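Local coordinates for protein ABC-type amino acid transport system, permease component (Caldanaerobacter subterraneus subsp. tengcongensis MB4, PDB 4YMU) that probably carries amino acids such as arginine across the cell membrane, as the membrane-spanning permease component of an ABC transporter, at residues G126-H129 against A130-M133; R134-I137 against I138-I142; G167-L171 against T172-D176; Y183-F186 against E187-I191. All coordinates share one frame; numbering follows the deposited sequence.

Contact 1 of 4, residues G126-H129 against A130-M133; sequences GMTH and AMAM
Ala130, in the first turn of helix 129-160, points its CB away from the preceding loop, yet that methyl still touches Thr128, with Ala130 CB 3.6 Å from Thr128 OG1. The hydroxyl is used at Met131, whose backbone N forms a nearly straight hydrogen bond to Thr128 OG1 of 3.0 Å (173°). Thr128 is therefore the N-cap, a place suited to a short side chain with an acceptor on its branch, and its chi1 of 71° sets OG1 between the backbone N and the carbonyl carbon, facing the turn. The Met131 side chain passes across that of Thr128 at about a right angle and brings SD to 3.6 Å from Thr128 N. This weak bond completes a capping box in which a thioether is the return acceptor. Behind it, Met127 lays its terminal methyl against the Met131 stem, CE to CB 3.7 Å.

Ala132 N then donates to Thr128 O (2.9 Å), a regular helical bond. Met133 N follows by donating to His129 O at 2.9 Å, while its side chain runs beside that of His129 and Met133 SD stops 3.6 Å from His129 NE2, oblique to the imidazole.

Gly126, with positive phi, is the C-prime residue of the Schellman motif closing helix 117-124. The sequence fits the EAA loop of importer permeases: helix 117-124 packs its Asn119, Ala122 and Arg123 against the small Ala132, and a chain of another protein, consistent with the ATPase, packs on Met127, Thr128 and Met131.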
loop_
_atom_site.group_PDB
_atom_site.type_symbol
_atom_site.label_atom_id
_atom_site.label_comp_id
_atom_site.label_asym_id
_atom_site.label_seq_id
_atom_site.Cartn_x
_atom_site.Cartn_y
_atom_site.Cartn_z
ATOM N N GLY C 126 -7.232 7.042 27.053
ATOM C CA GLY C 126 -6.531 7.679 28.158
ATOM C C GLY C 126 -5.042 7.349 28.280
ATOM O O GLY C 126 -4.343 7.983 29.056
ATOM N N MET C 127 -4.558 6.383 27.499
ATOM C CA MET C 127 -3.163 5.968 27.549
ATOM C C MET C 127 -2.209 7.054 27.103
ATOM O O MET C 127 -2.495 7.774 26.144
ATOM C CB MET C 127 -2.934 4.708 26.704
ATOM C CG MET C 127 -3.603 3.481 27.289
ATOM S SD MET C 127 -3.639 2.055 26.192
ATOM C CE MET C 127 -1.991 1.424 26.381
ATOM N N THR C 128 -1.070 7.146 27.801
ATOM C CA THR C 128 0.023 8.050 27.436
ATOM C C THR C 128 0.759 7.476 26.234
ATOM O O THR C 128 0.647 6.276 25.961
ATOM C CB THR C 128 1.079 8.102 28.539
ATOM O OG1 THR C 128 1.787 6.856 28.549
ATOM C CG2 THR C 128 0.445 8.335 29.901
ATOM N N HIS C 129 1.545 8.314 25.553
ATOM C CA HIS C 129 2.389 7.847 24.455
ATOM C C HIS C 129 3.181 6.604 24.852
ATOM O O HIS C 129 3.258 5.649 24.080
ATOM C CB HIS C 129 3.355 8.942 23.998
ATOM C CG HIS C 129 4.234 8.531 22.853
ATOM N ND1 HIS C 129 4.007 8.934 21.557
ATOM C CD2 HIS C 129 5.333 7.736 22.816
ATOM C CE1 HIS C 129 4.935 8.413 20.765
ATOM N NE2 HIS C 129 5.744 7.677 21.504
ATOM N N ALA C 130 3.749 6.618 26.058
ATOM C CA ALA C 130 4.539 5.491 26.552
ATOM C C ALA C 130 3.735 4.196 26.641
ATOM O O ALA C 130 4.173 3.144 26.166
ATOM C CB ALA C 130 5.170 5.823 27.905
ATOM N N MET C 131 2.564 4.268 27.262
ATOM C CA MET C 131 1.728 3.080 27.418
ATOM C C MET C 131 1.235 2.557 26.063
ATOM O O MET C 131 1.170 1.338 25.839
ATOM C CB MET C 131 0.542 3.395 28.317
ATOM C CG MET C 131 0.923 4.163 29.566
ATOM S SD MET C 131 -0.541 4.786 30.417
ATOM C CE MET C 131 -1.423 3.236 30.558
ATOM N N ALA C 132 0.908 3.484 25.163
ATOM C CA ALA C 132 0.398 3.141 23.838
ATOM C C ALA C 132 1.498 2.423 23.106
ATOM O O ALA C 132 1.283 1.455 22.360
ATOM C CB ALA C 132 -0.010 4.405 23.077
ATOM N N MET C 133 2.698 2.917 23.349
ATOM C CA MET C 133 3.886 2.383 22.733
ATOM C C MET C 133 4.140 0.961 23.208
ATOM O O MET C 133 4.261 0.037 22.398
ATOM C CB MET C 133 5.043 3.301 23.055
ATOM C CG MET C 133 5.974 3.461 21.913
ATOM S SD MET C 133 5.291 4.235 20.453
ATOM C CE MET C 133 6.719 4.048 19.373
#

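Contact 2 of 4, residues R134-I137 against I138-I142; sequences RYVI and IPQAI
The carboxamide of Gln140 presents its NE2 to the carbonyl of Val136, 2.8 Å from NE2 to O, with the oxygen a little out of the amide plane and the N-H coming in from above the carbonyl plane (46° out of it). Two other flat groups meet within the first segment: Arg134 CG sits 3.8 Å above the centre of one face of the Tyr135 ring, and Tyr135 OH in turn lies over one face of the guanidinium, toward its rim. The setting is a proline kink preceded by a wider pi-type turn in helix 129-160. Pro139 has no N-H to offer the turn before it, and its ring brings CD to 3.4 Å from Arg134 O instead.

Gln140 suits the turn after the kink because its long polar chain, extended beyond CG, reaches back beside Val136 to a carbonyl of the disturbed turn; NE2 also donates to Gln118 OE1 of helix 117-124, which fixes the amide's rotation. A leucine in its place would probably leave Val136 O and Gln118 OE1 without this donor and weaken the tie between the two helices. Val136 and Ile137 are branched apolar residues packed toward helix 117-124, on Gln118 and Asn119. Past the proline, Ile137 O accepts twice: Ala141 N approaches at 2.9 Å nearly in line with the carbonyl, and Gln140 N at 3.1 Å from above its plane.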
loop_
_atom_site.group_PDB
_atom_site.type_symbol
_atom_site.label_atom_id
_atom_site.label_comp_id
_atom_site.label_asym_id
_atom_site.label_seq_id
_atom_site.Cartn_x
_atom_site.Cartn_y
_atom_site.Cartn_z
ATOM N N ARG C 134 4.160 0.779 24.522
ATOM C CA ARG C 134 4.438 -0.530 25.094
ATOM C C ARG C 134 3.389 -1.600 24.777
ATOM O O ARG C 134 3.732 -2.708 24.360
ATOM C CB ARG C 134 4.598 -0.430 26.606
ATOM C CG ARG C 134 4.633 -1.792 27.273
ATOM C CD ARG C 134 5.173 -1.734 28.685
ATOM N NE ARG C 134 5.219 -3.071 29.271
ATOM C CZ ARG C 134 5.527 -3.323 30.537
ATOM N NH1 ARG C 134 5.824 -2.324 31.359
ATOM N NH2 ARG C 134 5.539 -4.574 30.977
ATOM N N TYR C 135 2.112 -1.270 24.964
ATOM C CA TYR C 135 1.077 -2.289 24.892
ATOM C C TYR C 135 0.433 -2.454 23.514
ATOM O O TYR C 135 -0.160 -3.490 23.235
ATOM C CB TYR C 135 0.016 -2.030 25.952
ATOM C CG TYR C 135 0.580 -1.938 27.346
ATOM C CD1 TYR C 135 1.008 -3.077 28.017
ATOM C CD2 TYR C 135 0.691 -0.713 27.991
ATOM C CE1 TYR C 135 1.534 -3.000 29.290
ATOM C CE2 TYR C 135 1.219 -0.624 29.269
ATOM C CZ TYR C 135 1.638 -1.774 29.918
ATOM O OH TYR C 135 2.171 -1.700 31.193
ATOM N N VAL C 136 0.557 -1.450 22.651
ATOM C CA VAL C 136 -0.149 -1.485 21.377
ATOM C C VAL C 136 0.750 -1.403 20.151
ATOM O O VAL C 136 0.711 -2.286 19.290
ATOM C CB VAL C 136 -1.268 -0.373 21.295
ATOM C CG1 VAL C 136 -1.709 -0.134 19.870
ATOM C CG2 VAL C 136 -2.457 -0.740 22.165
ATOM N N ILE C 137 1.556 -0.352 20.063
ATOM C CA ILE C 137 2.279 -0.079 18.825
ATOM C C ILE C 137 3.522 -0.960 18.610
ATOM O O ILE C 137 3.683 -1.568 17.550
ATOM C CB ILE C 137 2.644 1.415 18.735
ATOM C CG1 ILE C 137 1.389 2.267 18.958
ATOM C CG2 ILE C 137 3.353 1.717 17.438
ATOM C CD1 ILE C 137 1.668 3.723 19.313
ATOM N N ILE C 138 4.407 -1.006 19.606
ATOM C CA ILE C 138 5.662 -1.786 19.521
ATOM C C ILE C 138 5.482 -3.288 19.237
ATOM O O ILE C 138 6.224 -3.843 18.425
ATOM C CB ILE C 138 6.583 -1.533 20.752
ATOM C CG1 ILE C 138 7.196 -0.135 20.649
ATOM C CG2 ILE C 138 7.670 -2.590 20.865
ATOM C CD1 ILE C 138 7.660 0.400 21.953
ATOM N N PRO C 139 4.513 -3.954 19.908
ATOM C CA PRO C 139 4.291 -5.368 19.574
ATOM C C PRO C 139 3.962 -5.610 18.104
ATOM O O PRO C 139 4.279 -6.685 17.587
ATOM C CB PRO C 139 3.063 -5.734 20.414
ATOM C CG PRO C 139 3.135 -4.819 21.606
ATOM C CD PRO C 139 3.687 -3.525 21.061
ATOM N N GLN C 140 3.372 -4.621 17.437
ATOM C CA GLN C 140 2.939 -4.777 16.038
ATOM C C GLN C 140 4.064 -4.349 15.095
ATOM O O GLN C 140 4.304 -4.969 14.034
ATOM C CB GLN C 140 1.644 -3.971 15.781
ATOM C CG GLN C 140 0.446 -4.441 16.621
ATOM C CD GLN C 140 -0.820 -3.643 16.360
ATOM O OE1 GLN C 140 -1.397 -3.696 15.268
ATOM N NE2 GLN C 140 -1.248 -2.876 17.360
ATOM N N ALA C 141 4.749 -3.280 15.498
ATOM C CA ALA C 141 5.933 -2.816 14.787
ATOM C C ALA C 141 6.886 -3.985 14.677
ATOM O O ALA C 141 7.398 -4.251 13.596
ATOM C CB ALA C 141 6.608 -1.654 15.519
ATOM N N ILE C 142 7.059 -4.717 15.780
ATOM C CA ILE C 142 7.973 -5.869 15.808
ATOM C C ILE C 142 7.677 -6.896 14.719
ATOM O O ILE C 142 8.603 -7.406 14.068
ATOM C CB ILE C 142 8.047 -6.530 17.208
ATOM C CG1 ILE C 142 9.052 -5.789 18.085
ATOM C CG2 ILE C 142 8.423 -8.000 17.114
ATOM C CD1 ILE C 142 8.728 -5.896 19.555
#

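Contact 3 of 4, residues G167-L171 against T172-D176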
loop_
_atom_site.group_PDB
_atom_site.type_symbol
_atom_site.label_atom_id
_atom_site.label_comp_id
_atom_site.label_asym_id
_atom_site.label_seq_id
_atom_site.Cartn_x
_atom_site.Cartn_y
_atom_site.Cartn_z
ATOM N N GLY C 167 41.579 -9.432 1.947
ATOM C CA GLY C 167 42.316 -10.643 2.219
ATOM C C GLY C 167 41.727 -11.535 3.290
ATOM O O GLY C 167 42.410 -12.413 3.799
ATOM N N PHE C 168 40.459 -11.341 3.636
ATOM C CA PHE C 168 39.819 -12.240 4.595
ATOM C C PHE C 168 39.377 -13.485 3.835
ATOM O O PHE C 168 38.944 -13.389 2.679
ATOM C CB PHE C 168 38.642 -11.564 5.289
ATOM C CG PHE C 168 37.965 -12.433 6.314
ATOM C CD1 PHE C 168 38.577 -12.686 7.537
ATOM C CD2 PHE C 168 36.723 -13.006 6.053
ATOM C CE1 PHE C 168 37.962 -13.493 8.486
ATOM C CE2 PHE C 168 36.103 -13.817 6.993
ATOM C CZ PHE C 168 36.721 -14.060 8.212
ATOM N N ALA C 169 39.531 -14.652 4.457
ATOM C CA ALA C 169 39.307 -15.923 3.757
ATOM C C ALA C 169 37.833 -16.362 3.680
ATOM O O ALA C 169 37.477 -17.466 4.114
ATOM C CB ALA C 169 40.145 -17.016 4.372
ATOM N N ASP C 170 36.988 -15.516 3.100
ATOM C CA ASP C 170 35.577 -15.839 2.960
ATOM C C ASP C 170 35.407 -16.814 1.805
ATOM O O ASP C 170 36.377 -17.382 1.311
ATOM C CB ASP C 170 34.763 -14.577 2.679
ATOM C CG ASP C 170 34.951 -14.075 1.253
ATOM O OD1 ASP C 170 36.085 -14.176 0.725
ATOM O OD2 ASP C 170 33.960 -13.626 0.636
ATOM N N LEU C 171 34.172 -16.996 1.364
ATOM C CA LEU C 171 33.887 -17.905 0.275
ATOM C C LEU C 171 34.441 -17.370 -1.060
ATOM O O LEU C 171 34.801 -18.146 -1.952
ATOM C CB LEU C 171 32.377 -18.136 0.194
ATOM C CG LEU C 171 31.827 -18.926 -0.988
ATOM C CD1 LEU C 171 32.248 -20.381 -0.898
ATOM C CD2 LEU C 171 30.304 -18.798 -1.040
ATOM N N THR C 172 34.506 -16.048 -1.200
ATOM C CA THR C 172 34.935 -15.452 -2.463
ATOM C C THR C 172 36.464 -15.524 -2.614
ATOM O O THR C 172 36.996 -15.771 -3.710
ATOM C CB THR C 172 34.435 -13.993 -2.576
ATOM O OG1 THR C 172 33.012 -13.996 -2.738
ATOM C CG2 THR C 172 35.038 -13.304 -3.775
ATOM N N ARG C 173 37.158 -15.349 -1.491
ATOM C CA ARG C 173 38.618 -15.370 -1.459
ATOM C C ARG C 173 39.172 -16.698 -1.967
ATOM O O ARG C 173 40.250 -16.731 -2.558
ATOM C CB ARG C 173 39.118 -15.083 -0.046
ATOM C CG ARG C 173 40.621 -14.912 0.081
ATOM C CD ARG C 173 41.201 -13.999 -0.998
ATOM N NE ARG C 173 42.312 -13.206 -0.471
ATOM C CZ ARG C 173 43.514 -13.689 -0.155
ATOM N NH1 ARG C 173 43.790 -14.981 -0.307
ATOM N NH2 ARG C 173 44.449 -12.876 0.323
ATOM N N GLN C 174 38.427 -17.782 -1.742
ATOM C CA GLN C 174 38.852 -19.119 -2.141
ATOM C C GLN C 174 39.305 -19.182 -3.592
ATOM O O GLN C 174 40.306 -19.825 -3.897
ATOM C CB GLN C 174 37.748 -20.151 -1.898
ATOM C CG GLN C 174 37.285 -20.225 -0.458
ATOM C CD GLN C 174 38.435 -20.291 0.536
ATOM O OE1 GLN C 174 39.272 -21.197 0.491
ATOM N NE2 GLN C 174 38.474 -19.328 1.450
ATOM N N ALA C 175 38.602 -18.493 -4.486
ATOM C CA ALA C 175 38.965 -18.549 -5.903
ATOM C C ALA C 175 40.408 -18.092 -6.177
ATOM O O ALA C 175 41.055 -18.565 -7.120
ATOM C CB ALA C 175 38.009 -17.752 -6.724
ATOM N N ASP C 176 40.902 -17.158 -5.370
ATOM C CA ASP C 176 42.295 -16.766 -5.483
ATOM C C ASP C 176 43.147 -17.951 -5.062
ATOM O O ASP C 176 43.936 -18.470 -5.866
ATOM C CB ASP C 176 42.621 -15.516 -4.662
ATOM C CG ASP C 176 42.087 -14.232 -5.303
ATOM O OD1 ASP C 176 42.021 -14.137 -6.560
ATOM O OD2 ASP C 176 41.761 -13.296 -4.539
#
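Asp170 holds the two backbone N-H groups that follow Leu171. Its OD1 accepts from Arg173 N at 2.7 Å, on the syn side, and its OD2 accepts from Thr172 N at 3.1 Å, where the donor stands well above the carboxylate plane. The second bond makes an Asx turn, and a chi1 of 74°, placing CG between the backbone N and the carbonyl carbon, brings the acid over these donors. Aspartate fits because its carboxylate is only one carbon from the backbone. Gln174, its chain bent at chi2, curls back so that NE2 meets Asp170 O at 2.9 Å; this bond is almost straight (174°) and lies in the amide plane.

Arg173 lies along Gly167-Ala169 with its aliphatic part: Arg173 CB rests 3.2 Å from Phe168 O, and the bent chain carries NH2 to 3.6 Å from Gly167 CA. The guanidinium is too far from Asp170 for a salt bridge, NE to OD1 being 6.4 Å, and Gly167 O lies over one of its faces. Gly167 has positive phi, at which a CB would jam against the preceding carbonyl, and Ala169 centres an inverse gamma turn whose Asp170 N to Phe168 O bond is weak.

Beyond this shell, Leu171 N is held by Thr22 OG1 and Thr172 OG1 by Tyr196 OH. The turn thus lies between helix 12-44, where Phe168 packs on Met21 and Leu25, and helix 186-214, where Leu171 packs on Ile192; Thr172, whose side chain is about 10 Å from a bound arginine, also touches Val69 of the second subunit.

Contact 4 of 4, residues Y183-F186 against E187-I191; sequences YRYF and EPYII
Tyr185 and Phe186 supply the first carbonyls of the new helix: Tyr185 O receives Tyr189 N at 3.1 Å, and Phe186 O receives Ile190 N at 2.9 Å. Before them the backbone of Arg184 is still extended. Pro188 suits the first turn, where its missing N-H costs no helical bond, and its CG lies 3.1 Å from Tyr185 O. One turn apart, the Tyr185 and Tyr189 rings run side by side, planes 13° apart and rim to rim, CD1 of Tyr185 meeting CE2 of Tyr189 at 3.4 Å. On another side, CG1 of Ile190 sits over a face of the Phe186 ring, 4.0 Å from its centroid, a CH-pi contact set up by a Phe186 CG anti to its own N (chi1 -177°).

This is the N-terminal turn of helix 186-214, predicted to cross the membrane from about Tyr189. Gln80 OE1 of the second subunit accepts from the N of Tyr185 and of Phe186, and Phe81 of that subunit meets the Phe186 ring edge-to-face.

The buried Glu187 folds back to Arg184 in a salt bridge, NH1 to OE1 3.4 Å, its bond weak and the guanidinium and carboxylate planes 63° apart. Its stronger partner is Asp4 N, bound at OE2. An alanine here would probably leave Arg184 without this counter-charge and Asp4 N without its acceptor. Arg184 NH2 also reaches Thr2 O in a weak bond.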
loop_
_atom_site.group_PDB
_atom_site.type_symbol
_atom_site.label_atom_id
_atom_site.label_comp_id
_atom_site.label_asym_id
_atom_site.label_seq_id
_atom_site.Cartn_x
_atom_site.Cartn_y
_atom_site.Cartn_z
ATOM N N TYR C 183 45.805 -22.368 -11.570
ATOM C CA TYR C 183 45.782 -21.335 -12.611
ATOM C C TYR C 183 44.369 -21.160 -13.193
ATOM O O TYR C 183 44.178 -20.478 -14.205
ATOM C CB TYR C 183 46.836 -21.605 -13.700
ATOM C CG TYR C 183 48.230 -21.834 -13.135
ATOM C CD1 TYR C 183 49.095 -20.775 -12.907
ATOM C CD2 TYR C 183 48.662 -23.111 -12.794
ATOM C CE1 TYR C 183 50.358 -20.986 -12.379
ATOM C CE2 TYR C 183 49.912 -23.332 -12.267
ATOM C CZ TYR C 183 50.765 -22.271 -12.058
ATOM O OH TYR C 183 52.029 -22.500 -11.530
ATOM N N ARG C 184 43.380 -21.729 -12.502
ATOM C CA ARG C 184 41.987 -21.664 -12.934
ATOM C C ARG C 184 41.165 -20.738 -12.040
ATOM O O ARG C 184 41.074 -20.945 -10.829
ATOM C CB ARG C 184 41.357 -23.061 -12.943
ATOM C CG ARG C 184 41.948 -24.007 -13.969
ATOM C CD ARG C 184 41.251 -25.358 -13.974
ATOM N NE ARG C 184 41.704 -26.191 -15.086
ATOM C CZ ARG C 184 41.350 -26.009 -16.356
ATOM N NH1 ARG C 184 40.542 -25.014 -16.689
ATOM N NH2 ARG C 184 41.816 -26.813 -17.301
ATOM N N TYR C 185 40.582 -19.713 -12.656
ATOM C CA TYR C 185 39.715 -18.765 -11.962
ATOM C C TYR C 185 38.247 -19.082 -12.224
ATOM O O TYR C 185 37.447 -19.097 -11.299
ATOM C CB TYR C 185 39.996 -17.337 -12.434
ATOM C CG TYR C 185 40.983 -16.574 -11.590
ATOM C CD1 TYR C 185 40.766 -16.404 -10.236
ATOM C CD2 TYR C 185 42.130 -16.004 -12.153
ATOM C CE1 TYR C 185 41.663 -15.694 -9.451
ATOM C CE2 TYR C 185 43.030 -15.292 -11.383
ATOM C CZ TYR C 185 42.793 -15.138 -10.029
ATOM O OH TYR C 185 43.674 -14.438 -9.234
ATOM N N PHE C 186 37.924 -19.320 -13.495
ATOM C CA PHE C 186 36.570 -19.598 -13.961
ATOM C C PHE C 186 35.794 -20.584 -13.102
ATOM O O PHE C 186 34.813 -20.217 -12.448
ATOM C CB PHE C 186 36.625 -20.124 -15.394
ATOM C CG PHE C 186 35.279 -20.389 -15.997
ATOM C CD1 PHE C 186 34.616 -19.393 -16.703
ATOM C CD2 PHE C 186 34.671 -21.632 -15.868
ATOM C CE1 PHE C 186 33.370 -19.631 -17.272
ATOM C CE2 PHE C 186 33.421 -21.877 -16.434
ATOM C CZ PHE C 186 32.775 -20.875 -17.137
ATOM N N GLU C 187 36.227 -21.838 -13.117
ATOM C CA GLU C 187 35.489 -22.899 -12.436
ATOM C C GLU C 187 35.236 -22.656 -10.929
ATOM O O GLU C 187 34.104 -22.817 -10.462
ATOM C CB GLU C 187 36.096 -24.288 -12.732
ATOM C CG GLU C 187 37.554 -24.272 -13.193
ATOM C CD GLU C 187 37.729 -24.124 -14.705
ATOM O OE1 GLU C 187 38.252 -23.084 -15.158
ATOM O OE2 GLU C 187 37.382 -25.065 -15.448
ATOM N N PRO C 188 36.262 -22.230 -10.169
ATOM C CA PRO C 188 35.948 -21.949 -8.754
ATOM C C PRO C 188 34.998 -20.747 -8.548
ATOM O O PRO C 188 34.282 -20.696 -7.553
ATOM C CB PRO C 188 37.329 -21.668 -8.133
ATOM C CG PRO C 188 38.173 -21.264 -9.275
ATOM C CD PRO C 188 37.694 -22.058 -10.454
ATOM N N TYR C 189 35.004 -19.791 -9.472
ATOM C CA TYR C 189 34.097 -18.663 -9.382
ATOM C C TYR C 189 32.672 -19.130 -9.656
ATOM O O TYR C 189 31.765 -18.778 -8.914
ATOM C CB TYR C 189 34.503 -17.533 -10.333
ATOM C CG TYR C 189 35.485 -16.580 -9.702
ATOM C CD1 TYR C 189 35.272 -16.091 -8.419
ATOM C CD2 TYR C 189 36.663 -16.213 -10.363
ATOM C CE1 TYR C 189 36.178 -15.222 -7.830
ATOM C CE2 TYR C 189 37.585 -15.358 -9.777
ATOM C CZ TYR C 189 37.346 -14.869 -8.511
ATOM O OH TYR C 189 38.261 -14.019 -7.917
ATOM N N ILE C 190 32.479 -19.910 -10.720
ATOM C CA ILE C 190 31.182 -20.516 -10.980
ATOM C C ILE C 190 30.694 -21.270 -9.745
ATOM O O ILE C 190 29.567 -21.064 -9.285
ATOM C CB ILE C 190 31.229 -21.479 -12.154
ATOM C CG1 ILE C 190 31.438 -20.708 -13.460
ATOM C CG2 ILE C 190 29.975 -22.305 -12.194
ATOM C CD1 ILE C 190 30.279 -19.830 -13.861
ATOM N N ILE C 191 31.555 -22.117 -9.188
ATOM C CA ILE C 191 31.189 -22.897 -8.006
ATOM C C ILE C 191 30.801 -22.011 -6.825
ATOM O O ILE C 191 29.841 -22.289 -6.100
ATOM C CB ILE C 191 32.333 -23.846 -7.598
ATOM C CG1 ILE C 191 32.479 -24.948 -8.644
ATOM C CG2 ILE C 191 32.102 -24.444 -6.213
ATOM C CD1 ILE C 191 33.395 -26.054 -8.209
#

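How the contacts relate
Following the chain, contact 1 closes the loop between helix 117-124 and helix 129-160, and contact 2 continues directly up the latter helix. Ala132 O to Ile137 N (2.9 Å), probably a hydrogen bond, spans the two, and Met127 CE packs on the Tyr135 ring. Contact 3 then shapes the turn into helix 174-182, and contact 4 the loop from there into helix 186-214. These last two touch where Asp176 OD1 probably bonds Tyr185 OH (3.2 Å) and Ala175 packs on Tyr189. All four are in series, none nested or crossing. The two pairs lie on opposite sides of the chain's centre, contacts 1 and 4 having centres about 58 Å apart.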